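Ferredoxin--NADP reductase, apicoplast (Plasmodium falciparum, PDB 3JQQ) transfers electrons between ferredoxin and NADP(H) through its bound FAD, and may serve the terminal step of isoprenoid precursor synthesis in the apicoplast. Local coordinates at residues F175-G179 and T180-P184. The protein carries 1 engineered substitution. Numbering follows the deposited sequence.
Sequences FIATG and TGISP. With FAD (flavin-adenine dinucleotide), chain I.
Ala-177 and Gly-181 meet where the first strand of the NADP(H)-binding domain of this FNR-family reductase ends and the chain turns into helix 183-192. This is the glycine-rich strand-to-helix turn of a parallel, Rossmann-like sheet, here reading T-G-T-G-I-S-P, and it lies between the two nucleotides. The methyl of Ala-177 points into the turn, and its CB sits 3.4 Å from the carbonyl O of Gly-181. Ile-182 packs alongside: its CG1 branch runs anti to the backbone N (chi1 -169°) and carries CD1 to 4.1 Å from Ala-177 CB, while CG2 rests 3.7 Å from Gly-179 O. Leu-224 and Tyr-215 touch the same isoleucine from outside the turn.

Backbone bonds set the bend. Gly-181 N donates to Thr-178 O at 2.7 Å, the i to i+3 pairing that closes a type II' beta turn over residues 178-181, with Gly-179 at its second position taking the positive phi (51°) of that turn type. Ile-182 N makes a weak bond to Gly-179 O, which also accepts a bond from the hydroxyl of Tyr-215.

Within the turn, the threonines serve different nucleotides. Thr-178 directs its side chain away from residues 180-184, with OG1 hydrogen-bonded to the backbone N of Lys-286, an engineered residue; Thr-178 and Gly-179 both touch the bound adenosine-2'-5'-diphosphate. Thr-180 faces the flavin: CG2 comes within 3.9 Å of FAD O2, and the hydroxyl, whose hydrogen bond is to Tyr-316 OH at the C-terminus, sits over the face of the flavin pyrimidine ring, with OG1 3.5 Å almost straight above FAD N3.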
loop_
_atom_site.group_PDB
_atom_site.type_symbol
_atom_site.label_atom_id
_atom_site.label_comp_id
_atom_site.label_asym_id
_atom_site.label_seq_id
_atom_site.Cartn_x
_atom_site.Cartn_y
_atom_site.Cartn_z
ATOM N N PHE B 175 14.147 11.144 12.086
ATOM C CA PHE B 175 13.354 10.870 10.893
ATOM C C PHE B 175 13.316 9.370 10.632
ATOM O O PHE B 175 14.356 8.714 10.593
ATOM C CB PHE B 175 13.928 11.579 9.661
ATOM C CG PHE B 175 14.026 13.076 9.796
ATOM C CD1 PHE B 175 15.115 13.756 9.273
ATOM C CD2 PHE B 175 13.035 13.802 10.433
ATOM C CE1 PHE B 175 15.215 15.130 9.383
ATOM C CE2 PHE B 175 13.131 15.179 10.549
ATOM C CZ PHE B 175 14.222 15.844 10.023
ATOM N N ILE B 176 12.117 8.827 10.450
ATOM C CA ILE B 176 11.962 7.408 10.146
ATOM C C ILE B 176 11.276 7.240 8.790
ATOM O O ILE B 176 10.219 7.818 8.550
ATOM C CB ILE B 176 11.174 6.682 11.257
ATOM C CG1 ILE B 176 11.954 6.740 12.575
ATOM C CG2 ILE B 176 10.894 5.243 10.865
ATOM C CD1 ILE B 176 11.151 6.317 13.788
ATOM N N ALA B 177 11.887 6.462 7.902
ATOM C CA ALA B 177 11.388 6.355 6.532
ATOM C C ALA B 177 11.474 4.953 5.931
ATOM O O ALA B 177 12.284 4.125 6.351
ATOM C CB ALA B 177 12.113 7.355 5.630
ATOM N N THR B 178 10.615 4.705 4.946
ATOM C CA THR B 178 10.728 3.542 4.078
ATOM C C THR B 178 10.503 3.983 2.636
ATOM O O THR B 178 9.638 4.813 2.362
ATOM C CB THR B 178 9.701 2.438 4.428
ATOM O OG1 THR B 178 8.369 2.942 4.259
ATOM C CG2 THR B 178 9.887 1.967 5.865
ATOM N N GLY B 179 11.288 3.432 1.715
ATOM C CA GLY B 179 11.115 3.728 0.294
ATOM C C GLY B 179 11.060 5.213 -0.019
ATOM O O GLY B 179 11.956 5.966 0.355
ATOM N N THR B 180 10.008 5.633 -0.715
ATOM C CA THR B 180 9.865 7.032 -1.110
ATOM C C THR B 180 9.534 7.925 0.079
ATOM O O THR B 180 9.418 9.142 -0.057
ATOM C CB THR B 180 8.791 7.214 -2.199
ATOM O OG1 THR B 180 7.538 6.694 -1.734
ATOM C CG2 THR B 180 9.197 6.490 -3.475
ATOM N N GLY B 181 9.392 7.311 1.248
ATOM C CA GLY B 181 9.150 8.048 2.478
ATOM C C GLY B 181 10.323 8.902 2.929
ATOM O O GLY B 181 10.215 9.638 3.910
ATOM N N ILE B 182 11.450 8.817 2.233
ATOM C CA ILE B 182 12.587 9.656 2.603
ATOM C C ILE B 182 12.409 11.067 2.031
ATOM O O ILE B 182 13.025 12.023 2.500
ATOM C CB ILE B 182 13.936 9.039 2.153
ATOM C CG1 ILE B 182 15.115 9.788 2.787
ATOM C CG2 ILE B 182 14.046 9.032 0.636
ATOM C CD1 ILE B 182 15.416 9.382 4.214
ATOM N N SER B 183 11.535 11.186 1.035
ATOM C CA SER B 183 11.350 12.436 0.293
ATOM C C SER B 183 11.231 13.709 1.139
ATOM O O SER B 183 12.011 14.642 0.953
ATOM C CB SER B 183 10.174 12.319 -0.680
ATOM O OG SER B 183 10.578 11.670 -1.873
ATOM N N PRO B 184 10.253 13.765 2.058
ATOM C CA PRO B 184 10.122 14.993 2.843
ATOM C C PRO B 184 11.326 15.236 3.750
ATOM O O PRO B 184 11.578 16.375 4.147
ATOM C CB PRO B 184 8.865 14.741 3.685
ATOM C CG PRO B 184 8.746 13.259 3.758
ATOM C CD PRO B 184 9.255 12.752 2.438
HETATM P PA FAD I . -2.873 2.878 -9.026
HETATM O O1A FAD I . -3.661 3.886 -8.224
HETATM O O2A FAD I . -3.353 2.833 -10.457
HETATM O O5B FAD I . -2.949 1.425 -8.326
HETATM C C5B FAD I . -2.413 1.219 -7.036
HETATM C C4B FAD I . -1.626 -0.087 -6.981
HETATM O O4B FAD I . -2.418 -1.171 -7.434
HETATM C C3B FAD I . -0.403 -0.033 -7.878
HETATM O O3B FAD I . 0.640 -0.739 -7.250
HETATM C C2B FAD I . -0.832 -0.778 -9.125
HETATM O O2B FAD I . 0.254 -1.463 -9.705
HETATM C C1B FAD I . -1.887 -1.744 -8.617
HETATM N N9A FAD I . -2.972 -1.954 -9.593
HETATM C C8A FAD I . -3.734 -0.994 -10.205
HETATM N N7A FAD I . -4.625 -1.609 -11.020
HETATM C C5A FAD I . -4.444 -2.945 -10.929
HETATM C C6A FAD I . -5.077 -4.021 -11.540
HETATM N N6A FAD I . -6.009 -3.813 -12.468
HETATM N N1A FAD I . -4.663 -5.303 -11.245
HETATM C C2A FAD I . -3.633 -5.506 -10.351
HETATM N N3A FAD I . -3.009 -4.433 -9.752
HETATM C C4A FAD I . -3.410 -3.172 -10.036
HETATM N N1 FAD I . 4.289 7.651 -4.077
HETATM C C2 FAD I . 5.540 7.873 -4.608
HETATM O O2 FAD I . 5.951 7.138 -5.507
HETATM N N3 FAD I . 6.322 8.909 -4.133
HETATM C C4 FAD I . 5.857 9.724 -3.124
HETATM O O4 FAD I . 6.555 10.643 -2.701
HETATM C C4X FAD I . 4.596 9.500 -2.587
HETATM N N5 FAD I . 4.126 10.314 -1.578
HETATM C C5X FAD I . 2.873 10.080 -1.054
HETATM C C6 FAD I . 2.401 10.902 -0.035
HETATM C C7 FAD I . 1.141 10.683 0.502
HETATM C C7M FAD I . 0.634 11.572 1.602
HETATM C C8 FAD I . 0.356 9.638 0.014
HETATM C C8M FAD I . -1.012 9.379 0.584
HETATM C C9 FAD I . 0.831 8.819 -1.002
HETATM C C9A FAD I . 2.089 9.032 -1.541
HETATM N N10 FAD I . 2.552 8.215 -2.562
HETATM C C10 FAD I . 3.812 8.456 -3.070
HETATM C "C1'" FAD I . 1.656 7.190 -3.229
HETATM C "C2'" FAD I . 1.159 7.663 -4.602
HETATM O "O2'" FAD I . 0.279 8.745 -4.422
HETATM C "C3'" FAD I . 0.391 6.624 -5.434
HETATM O "O3'" FAD I . -0.504 5.895 -4.623
HETATM C "C4'" FAD I . 1.289 5.664 -6.213
HETATM O "O4'" FAD I . 2.009 6.398 -7.178
HETATM C "C5'" FAD I . 0.450 4.617 -6.939
HETATM O "O5'" FAD I . -0.395 5.301 -7.835
HETATM P P FAD I . -0.760 4.699 -9.283
HETATM O O1P FAD I . -1.859 5.527 -9.906
HETATM O O2P FAD I . 0.452 4.637 -10.185
HETATM O O3P FAD I . -1.301 3.219 -8.961
#